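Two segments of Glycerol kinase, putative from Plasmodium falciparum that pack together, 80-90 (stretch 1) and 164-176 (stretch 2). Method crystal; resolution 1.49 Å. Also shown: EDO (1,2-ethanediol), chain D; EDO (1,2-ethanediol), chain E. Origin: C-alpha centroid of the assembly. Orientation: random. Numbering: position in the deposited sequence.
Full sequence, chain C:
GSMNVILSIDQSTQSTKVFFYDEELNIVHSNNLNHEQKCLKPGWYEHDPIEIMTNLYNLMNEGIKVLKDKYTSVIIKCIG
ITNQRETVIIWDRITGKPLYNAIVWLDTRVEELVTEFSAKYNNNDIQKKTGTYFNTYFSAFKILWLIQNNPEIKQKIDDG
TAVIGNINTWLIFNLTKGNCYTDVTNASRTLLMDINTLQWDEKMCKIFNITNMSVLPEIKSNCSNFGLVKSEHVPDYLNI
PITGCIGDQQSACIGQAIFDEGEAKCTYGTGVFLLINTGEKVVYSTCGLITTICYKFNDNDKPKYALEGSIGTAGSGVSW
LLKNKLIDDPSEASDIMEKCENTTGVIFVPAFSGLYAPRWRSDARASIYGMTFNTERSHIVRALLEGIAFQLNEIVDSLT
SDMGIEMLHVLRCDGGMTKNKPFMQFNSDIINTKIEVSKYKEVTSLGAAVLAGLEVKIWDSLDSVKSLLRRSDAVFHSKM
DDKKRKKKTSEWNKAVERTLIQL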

ATOM      1  N   GLY C  80     -11.209 -21.348 -34.018  1.00  8.56           N
ATOM      2  CA  GLY C  80     -11.921 -20.154 -33.494  1.00  8.63           C
ATOM      3  C   GLY C  80     -10.917 -19.256 -32.738  1.00  8.78           C
ATOM      4  O   GLY C  80      -9.955 -19.735 -32.125  1.00  9.09           O
ATOM      5  N   ILE C  81     -11.138 -17.949 -32.886  1.00  7.96           N
ATOM      6  CA  ILE C  81     -10.277 -16.939 -32.331  1.00  8.90           C
ATOM      7  C   ILE C  81     -11.074 -16.073 -31.367  1.00  7.42           C
ATOM      8  O   ILE C  81     -12.179 -15.592 -31.690  1.00  7.43           O
ATOM      9  N   THR C  82     -10.523 -15.868 -30.151  1.00  8.81           N
ATOM     10  CA  THR C  82     -11.050 -14.887 -29.231  1.00  7.61           C
ATOM     11  C   THR C  82      -9.930 -14.158 -28.561  1.00  8.17           C
ATOM     12  O   THR C  82      -8.791 -14.632 -28.567  1.00  8.45           O
ATOM     13  N   ASN C  83     -10.225 -12.990 -28.026  1.00  7.34           N
ATOM     14  CA  ASN C  83      -9.125 -12.081 -27.678  1.00  7.89           C
ATOM     15  C   ASN C  83      -9.516 -10.993 -26.732  1.00  7.57           C
ATOM     16  O   ASN C  83     -10.667 -10.593 -26.679  1.00  6.49           O
ATOM     17  N   GLN C  84      -8.533 -10.534 -25.967  1.00  6.18           N
ATOM     18  CA  GLN C  84      -8.612  -9.307 -25.212  1.00  5.93           C
ATOM     19  C   GLN C  84      -9.087  -8.197 -26.198  1.00  5.27           C
ATOM     20  O   GLN C  84      -8.508  -8.031 -27.308  1.00  4.86           O
ATOM     21  N   ARG C  85     -10.132  -7.500 -25.805  1.00  6.51           N
ATOM     22  CA  ARG C  85     -10.777  -6.512 -26.632  1.00  6.04           C
ATOM     23  C   ARG C  85     -10.014  -5.139 -26.479  1.00  6.47           C
ATOM     24  O   ARG C  85      -9.165  -5.028 -25.575  1.00  5.84           O
ATOM     25  N   GLU C  86     -10.401  -4.145 -27.303  1.00  6.04           N
ATOM     26  CA  GLU C  86     -10.004  -2.740 -27.249  1.00  5.65           C
ATOM     27  C   GLU C  86      -8.527  -2.491 -27.608  1.00  4.26           C
ATOM     28  O   GLU C  86      -8.197  -1.524 -28.240  1.00  7.47           O
ATOM     29  N   THR C  87      -7.671  -3.367 -27.141  1.00  5.57           N
ATOM     30  CA  THR C  87      -6.243  -3.323 -27.431  1.00  6.27           C
ATOM     31  C   THR C  87      -6.111  -3.164 -28.951  1.00  6.18           C
ATOM     32  O   THR C  87      -6.777  -3.835 -29.727  1.00  6.95           O
ATOM     33  N   VAL C  88      -5.215  -2.239 -29.343  1.00  6.45           N
ATOM     34  CA  VAL C  88      -5.146  -1.813 -30.764  1.00  6.51           C
ATOM     35  C   VAL C  88      -3.672  -1.803 -31.230  1.00  5.73           C
ATOM     36  O   VAL C  88      -2.748  -1.389 -30.492  1.00  7.44           O
ATOM     37  N   ILE C  89      -3.536  -2.248 -32.469  1.00  6.66           N
ATOM     38  CA  ILE C  89      -2.214  -2.244 -33.199  1.00  7.24           C
ATOM     39  C   ILE C  89      -2.525  -1.583 -34.570  1.00  5.98           C
ATOM     40  O   ILE C  89      -3.539  -1.837 -35.208  1.00  6.66           O
ATOM     41  N   ILE C  90      -1.582  -0.756 -34.997  1.00  5.75           N
ATOM     42  CA  ILE C  90      -1.595  -0.163 -36.351  1.00  7.46           C
ATOM     43  C   ILE C  90      -0.297  -0.718 -37.021  1.00  6.79           C
ATOM     44  O   ILE C  90       0.849  -0.616 -36.477  1.00  7.80           O
ATOM     45  N   ILE C 164      -5.554  -0.686 -39.207  1.00  8.02           N
ATOM     46  CA  ILE C 164      -5.820  -0.465 -37.780  1.00  8.06           C
ATOM     47  C   ILE C 164      -6.632  -1.705 -37.351  1.00  8.78           C
ATOM     48  O   ILE C 164      -7.703  -1.967 -37.876  1.00  8.10           O
ATOM     49  N   GLY C 165      -6.124  -2.407 -36.373  1.00  8.62           N
ATOM     50  CA  GLY C 165      -6.801  -3.618 -35.923  1.00  7.17           C
ATOM     51  C   GLY C 165      -6.746  -3.930 -34.450  1.00  6.71           C
ATOM     52  O   GLY C 165      -5.753  -3.658 -33.766  1.00  7.64           O
ATOM     53  N   ASN C 166      -7.831  -4.538 -33.980  1.00  4.99           N
ATOM     54  CA  ASN C 166      -7.777  -5.170 -32.714  1.00  6.28           C
ATOM     55  C   ASN C 166      -6.983  -6.505 -32.759  1.00  5.72           C
ATOM     56  O   ASN C 166      -6.554  -6.917 -33.793  1.00  5.46           O
ATOM     57  N   ILE C 167      -6.852  -7.207 -31.644  1.00  5.69           N
ATOM     58  CA  ILE C 167      -5.973  -8.364 -31.592  1.00  6.10           C
ATOM     59  C   ILE C 167      -6.491  -9.499 -32.516  1.00  5.26           C
ATOM     60  O   ILE C 167      -5.751 -10.195 -33.139  1.00  8.13           O
ATOM     61  N   ASN C 168      -7.824  -9.611 -32.611  1.00  6.97           N
ATOM     62  CA  ASN C 168      -8.382 -10.585 -33.517  1.00  6.91           C
ATOM     63  C   ASN C 168      -7.979 -10.388 -34.947  1.00  5.76           C
ATOM     64  O   ASN C 168      -7.560 -11.329 -35.625  1.00  7.09           O
ATOM     65  N   THR C 169      -8.060  -9.106 -35.400  1.00  6.54           N
ATOM     66  CA  THR C 169      -7.625  -8.705 -36.728  1.00  7.53           C
ATOM     67  C   THR C 169      -6.139  -9.011 -36.970  1.00  7.27           C
ATOM     68  O   THR C 169      -5.729  -9.503 -38.066  1.00  8.48           O
ATOM     69  N   TRP C 170      -5.322  -8.735 -35.947  1.00  6.42           N
ATOM     70  CA  TRP C 170      -3.892  -8.964 -35.997  1.00  6.18           C
ATOM     71  C   TRP C 170      -3.620 -10.522 -36.202  1.00  6.70           C
ATOM     72  O   TRP C 170      -2.807 -10.933 -37.054  1.00  7.51           O
ATOM     73  N   LEU C 171      -4.240 -11.328 -35.387  1.00  8.24           N
ATOM     74  CA  LEU C 171      -4.028 -12.765 -35.469  1.00  8.00           C
ATOM     75  C   LEU C 171      -4.448 -13.307 -36.826  1.00  7.56           C
ATOM     76  O   LEU C 171      -3.753 -14.093 -37.439  1.00  9.04           O
ATOM     77  N   ILE C 172      -5.615 -12.914 -37.313  1.00  7.06           N
ATOM     78  CA  ILE C 172      -6.136 -13.437 -38.573  1.00  6.79           C
ATOM     79  C   ILE C 172      -5.248 -12.953 -39.735  1.00  6.83           C
ATOM     80  O   ILE C 172      -4.861 -13.748 -40.611  1.00  7.41           O
ATOM     81  N   PHE C 173      -4.818 -11.695 -39.680  1.00  7.74           N
ATOM     82  CA  PHE C 173      -3.930 -11.144 -40.711  1.00  7.51           C
ATOM     83  C   PHE C 173      -2.652 -11.956 -40.796  1.00  7.85           C
ATOM     84  O   PHE C 173      -2.226 -12.328 -41.906  1.00 10.48           O
ATOM     85  N   ASN C 174      -2.044 -12.275 -39.674  1.00  9.36           N
ATOM     86  CA  ASN C 174      -0.824 -13.031 -39.725  1.00  8.62           C
ATOM     87  C   ASN C 174      -1.038 -14.466 -40.133  1.00  9.12           C
ATOM     88  O   ASN C 174      -0.320 -15.001 -40.935  1.00  9.27           O
ATOM     89  N   LEU C 175      -2.032 -15.113 -39.556  1.00  8.96           N
ATOM     90  CA  LEU C 175      -2.290 -16.567 -39.884  1.00  8.80           C
ATOM     91  C   LEU C 175      -2.621 -16.831 -41.355  1.00  6.98           C
ATOM     92  O   LEU C 175      -2.187 -17.825 -41.942  1.00 10.18           O
ATOM     93  N   THR C 176      -3.351 -15.892 -41.939  1.00  7.86           N
ATOM     94  CA  THR C 176      -3.879 -15.959 -43.297  1.00  8.11           C
ATOM     95  C   THR C 176      -2.972 -15.303 -44.340  1.00  7.43           C
ATOM     96  O   THR C 176      -3.256 -15.370 -45.501  1.00  9.42           O
TER

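The contact has two halves: a short antiparallel strand pairing at one end, and a helix laid across a strand at the other. In the pairing, Ile89 N donates to Gly165 O at 2.9 Å and Gly165 N donates to Ile89 O at 2.9 Å, locking those two residues face to face. Gly165 is the hollow of this half. It has no side chain, and a CB there would lie about 3.0 Å from Thr169 CB, so the bare backbone lets the first turn of the helix fold back close to the strand.

Ile89 is the chief bump. Its chi1 is m and its chi2, at 149°, lies off the usual wells; its tip comes nearer the helix than its CA-to-CB bond alone suggests. CD1 sits over one face of the Trp170 ring, 3.5 Å from Trp170 CG, a CH-pi contact, and the same Ile89 CD1 lies 3.9 Å from Ile167 CD1. Trp170, with chi1 t, thus offers a flat wall and Ile167 (m, m) a flank. On the other face of the sheet, Val88 (p), Ile90 (m, t) and Ile164 (m, t) make a smaller apolar cluster, with Val88 CG2 3.8 Å from Ile164 CG2 and Ile90 CG1 4.1 Å from Ile164 CG1. A 1,2-ethanediol, probably from the crystallisation liquor, borders this side: its O2 donates to Ile164 O at 2.8 Å.

At the other half, Ile81 (m, t) points toward the helix and works as a wedge. Its CD1 reaches Ile172 CG1 at 3.6 Å and Leu175 CD1 at 4.1 Å, while Ile81 CG2 meets Leu171 CD2 at 4.2 Å. Three helix side chains therefore line the site that one isoleucine occupies. Thr82, next along the strand, points away, as alternation requires, and Asn83 points toward the helix again, its CB 3.7 Å from Ile167 CG2.

Between the halves the chain turns, and polar groups hold its shape. Thr87 OG1 donates to Gln84 OE1 at 2.7 Å, leaving the apolar Thr87 CG2 3.8 Å from Ile167 CG1. Asn83 (chi1 p) sends ND2 to Gln84 O at 2.9 Å. Asn166, just before the helix, does not cap it with its side chain; instead its ND2 donates to Thr87 O at 3.0 Å. A buried gap is filled by water 1, which donates to Gln84 O at 2.7 Å and Thr87 O at 2.8 Å and accepts from Ile167 N at 2.9 Å, tying the turn to the start of the helix.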

ATOM      1  CB  ILE C  81      -9.664 -16.063 -33.435  1.00  9.32           C
ATOM      2  CG1 ILE C  81      -8.676 -16.947 -34.198  1.00 11.39           C
ATOM      3  CG2 ILE C  81      -8.993 -14.818 -32.831  1.00 11.31           C
ATOM      4  CD1 ILE C  81      -7.950 -16.329 -35.347  1.00 13.71           C
ATOM      5  CB  THR C  82     -12.055 -15.579 -28.238  1.00  9.14           C
ATOM      6  OG1 THR C  82     -12.792 -14.575 -27.576  1.00  8.50           O
ATOM      7  CG2 THR C  82     -11.373 -16.536 -27.274  1.00 11.62           C
ATOM      8  CB  ASN C  83      -8.704 -11.339 -28.974  1.00  7.73           C
ATOM      9  CG  ASN C  83      -9.897 -10.568 -29.603  1.00  6.23           C
ATOM     10  OD1 ASN C  83     -10.817 -11.197 -30.183  1.00  6.79           O
ATOM     11  ND2 ASN C  83      -9.841  -9.162 -29.580  1.00  6.75           N
ATOM     12  CB  GLN C  84      -7.209  -8.956 -24.667  1.00  7.23           C
ATOM     13  CG  GLN C  84      -6.076  -8.992 -25.667  1.00  5.66           C
ATOM     14  CD  GLN C  84      -4.850  -8.145 -25.294  1.00  5.30           C
ATOM     15  OE1 GLN C  84      -4.976  -7.107 -24.640  1.00  7.29           O
ATOM     16  NE2 GLN C  84      -3.686  -8.546 -25.801  1.00  8.05           N
ATOM     17  CB  ARG C  85     -12.211  -6.408 -26.246  1.00  7.50           C
ATOM     18  CG  ARG C  85     -12.992  -7.735 -26.410  1.00  6.85           C
ATOM     19  CD  ARG C  85     -14.437  -7.730 -25.792  1.00  8.11           C
ATOM     20  NE  ARG C  85     -14.300  -7.409 -24.393  1.00  7.14           N
ATOM     21  CZ  ARG C  85     -15.295  -7.001 -23.604  1.00 10.34           C
ATOM     22  NH1 ARG C  85     -16.550  -7.010 -24.055  1.00 10.56           N
ATOM     23  NH2 ARG C  85     -15.037  -6.519 -22.398  1.00  7.44           N
ATOM     24  CB  GLU C  86     -10.337  -2.068 -25.946  1.00  6.42           C
ATOM     25  CG  GLU C  86     -11.834  -2.014 -25.579  1.00  6.37           C
ATOM     26  CD  GLU C  86     -12.321  -3.201 -24.749  1.00 10.75           C
ATOM     27  OE1 GLU C  86     -11.481  -3.922 -24.151  1.00  8.68           O
ATOM     28  OE2 GLU C  86     -13.559  -3.414 -24.652  1.00  8.89           O
ATOM     29  CB  THR C  87      -5.603  -4.621 -26.977  1.00  5.43           C
ATOM     30  OG1 THR C  87      -5.728  -4.685 -25.544  1.00  6.69           O
ATOM     31  CG2 THR C  87      -4.107  -4.688 -27.404  1.00  6.93           C
ATOM     32  CB  VAL C  88      -5.923  -0.489 -31.059  1.00  6.66           C
ATOM     33  CG1 VAL C  88      -5.263   0.652 -30.308  1.00  8.32           C
ATOM     34  CG2 VAL C  88      -6.032  -0.223 -32.559  1.00  7.39           C
ATOM     35  CB  ILE C  89      -1.604  -3.642 -33.394  1.00  8.43           C
ATOM     36  CG1 ILE C  89      -1.450  -4.396 -32.064  1.00  9.64           C
ATOM     37  CG2 ILE C  89      -0.211  -3.598 -34.103  1.00  8.35           C
ATOM     38  CD1 ILE C  89      -1.616  -5.886 -32.383  1.00 11.91           C
ATOM     39  CB  ILE C  90      -1.650   1.383 -36.380  1.00  7.95           C
ATOM     40  CG1 ILE C  90      -2.857   1.860 -35.554  1.00 10.36           C
ATOM     41  CG2 ILE C  90      -1.703   1.952 -37.820  1.00  7.93           C
ATOM     42  CD1 ILE C  90      -3.059   3.388 -35.458  1.00 10.25           C
ATOM     43  CB  ILE C 164      -6.703   0.784 -37.523  1.00  9.08           C
ATOM     44  CG1 ILE C 164      -6.013   2.021 -38.174  1.00  8.06           C
ATOM     45  CG2 ILE C 164      -6.977   0.990 -36.046  1.00  9.69           C
ATOM     46  CD1 ILE C 164      -6.810   3.294 -37.953  1.00 10.97           C
ATOM     47  CB  ASN C 166      -9.145  -5.355 -32.141  1.00  5.86           C
ATOM     48  CG  ASN C 166      -9.925  -4.032 -31.810  1.00  6.75           C
ATOM     49  OD1 ASN C 166     -11.122  -3.944 -32.174  1.00 10.97           O
ATOM     50  ND2 ASN C 166      -9.300  -3.031 -31.150  1.00  8.32           N
ATOM     51  CB  ILE C 167      -5.814  -8.851 -30.147  1.00  7.42           C
ATOM     52  CG1 ILE C 167      -4.965  -7.862 -29.330  1.00  8.55           C
ATOM     53  CG2 ILE C 167      -5.285 -10.333 -30.053  1.00  6.31           C
ATOM     54  CD1 ILE C 167      -3.476  -7.975 -29.640  1.00 10.32           C
ATOM     55  CB  ASN C 168      -9.891 -10.627 -33.476  1.00  6.51           C
ATOM     56  CG  ASN C 168     -10.549  -9.317 -33.793  1.00  8.70           C
ATOM     57  OD1 ASN C 168     -10.142  -8.268 -33.242  1.00  9.61           O
ATOM     58  ND2 ASN C 168     -11.635  -9.360 -34.568  1.00  9.21           N
ATOM     59  CB  THR C 169      -7.966  -7.241 -36.968  1.00  7.16           C
ATOM     60  OG1 THR C 169      -9.346  -7.050 -36.711  1.00  8.51           O
ATOM     61  CG2 THR C 169      -7.639  -6.830 -38.461  1.00  7.96           C
ATOM     62  CB  TRP C 170      -3.261  -8.413 -34.735  1.00  7.36           C
ATOM     63  CG  TRP C 170      -1.798  -8.640 -34.548  1.00  6.35           C
ATOM     64  CD1 TRP C 170      -1.208  -9.351 -33.526  1.00  7.89           C
ATOM     65  CD2 TRP C 170      -0.713  -8.204 -35.408  1.00  7.47           C
ATOM     66  NE1 TRP C 170       0.180  -9.346 -33.674  1.00  7.92           N
ATOM     67  CE2 TRP C 170       0.511  -8.689 -34.826  1.00  6.90           C
ATOM     68  CE3 TRP C 170      -0.674  -7.490 -36.614  1.00  6.19           C
ATOM     69  CZ2 TRP C 170       1.774  -8.413 -35.373  1.00  9.09           C
ATOM     70  CZ3 TRP C 170       0.558  -7.216 -37.169  1.00  7.24           C
ATOM     71  CH2 TRP C 170       1.787  -7.670 -36.556  1.00 10.66           C
ATOM     72  CB  LEU C 171      -4.767 -13.448 -34.306  1.00  6.87           C
ATOM     73  CG  LEU C 171      -4.074 -13.643 -32.996  1.00 12.25           C
ATOM     74  CD1 LEU C 171      -3.195 -12.494 -32.528  1.00 12.67           C
ATOM     75  CD2 LEU C 171      -4.971 -14.265 -31.910  1.00 13.90           C
ATOM     76  CB  ILE C 172      -7.643 -12.978 -38.777  1.00  7.06           C
ATOM     77  CG1 ILE C 172      -8.601 -13.652 -37.709  1.00  8.81           C
ATOM     78  CG2 ILE C 172      -8.052 -13.192 -40.257  1.00  6.98           C
ATOM     79  CD1 ILE C 172     -10.031 -12.992 -37.751  1.00 10.27           C
ATOM     80  CB  PHE C 173      -3.647  -9.701 -40.359  1.00  8.47           C
ATOM     81  CG  PHE C 173      -2.724  -9.015 -41.277  1.00  7.70           C
ATOM     82  CD1 PHE C 173      -3.256  -8.292 -42.343  1.00  8.32           C
ATOM     83  CD2 PHE C 173      -1.338  -9.196 -41.137  1.00  8.40           C
ATOM     84  CE1 PHE C 173      -2.376  -7.675 -43.247  1.00  8.09           C
ATOM     85  CE2 PHE C 173      -0.444  -8.492 -42.031  1.00  9.76           C
ATOM     86  CZ  PHE C 173      -0.984  -7.750 -43.052  1.00  9.50           C
ATOM     87  CB  ASN C 174      -0.085 -12.931 -38.403  1.00  9.16           C
ATOM     88  CG  ASN C 174       0.549 -11.598 -38.188  1.00  8.82           C
ATOM     89  OD1 ASN C 174       0.091 -10.764 -37.406  1.00 15.42           O
ATOM     90  ND2 ASN C 174       1.651 -11.406 -38.795  1.00 15.23           N
ATOM     91  CB  LEU C 175      -3.378 -17.159 -39.009  1.00  8.90           C
ATOM     92  CG  LEU C 175      -2.980 -17.417 -37.556  1.00 10.28           C
ATOM     93  CD1 LEU C 175      -4.262 -17.602 -36.719  1.00 11.29           C
ATOM     94  CD2 LEU C 175      -1.993 -18.659 -37.506  1.00 10.46           C
ATOM     95  CB  THR C 176      -5.311 -15.394 -43.422  1.00  7.29           C
ATOM     96  OG1 THR C 176      -5.266 -13.969 -43.290  1.00  9.65           O
ATOM     97  CG2 THR C 176      -6.303 -16.037 -42.514  1.00  8.65           C
TER
HETATM   98  C1  EDO D1512     -10.075  -1.059 -34.487  1.00 23.94           C
HETATM   99  O1  EDO D1512      -8.703  -1.264 -34.177  1.00 28.46           O
HETATM  100  C2  EDO D1512     -10.360  -0.892 -35.960  1.00 19.97           C
HETATM  101  O2  EDO D1512     -10.191  -2.138 -36.662  1.00 12.32           O
HETATM  102  C1  EDO E1510      -7.173 -16.970 -46.549  1.00 11.86           C
HETATM  103  O1  EDO E1510      -5.552 -17.209 -46.603  1.00 18.25           O
HETATM  104  C2  EDO E1510      -8.074 -16.932 -47.766  1.00 24.56           C
HETATM  105  O2  EDO E1510      -9.103 -17.967 -47.987  1.00 28.76           O
HETATM  106  O   HOH W   1      -8.086  -6.211 -29.222  1.00  5.62           O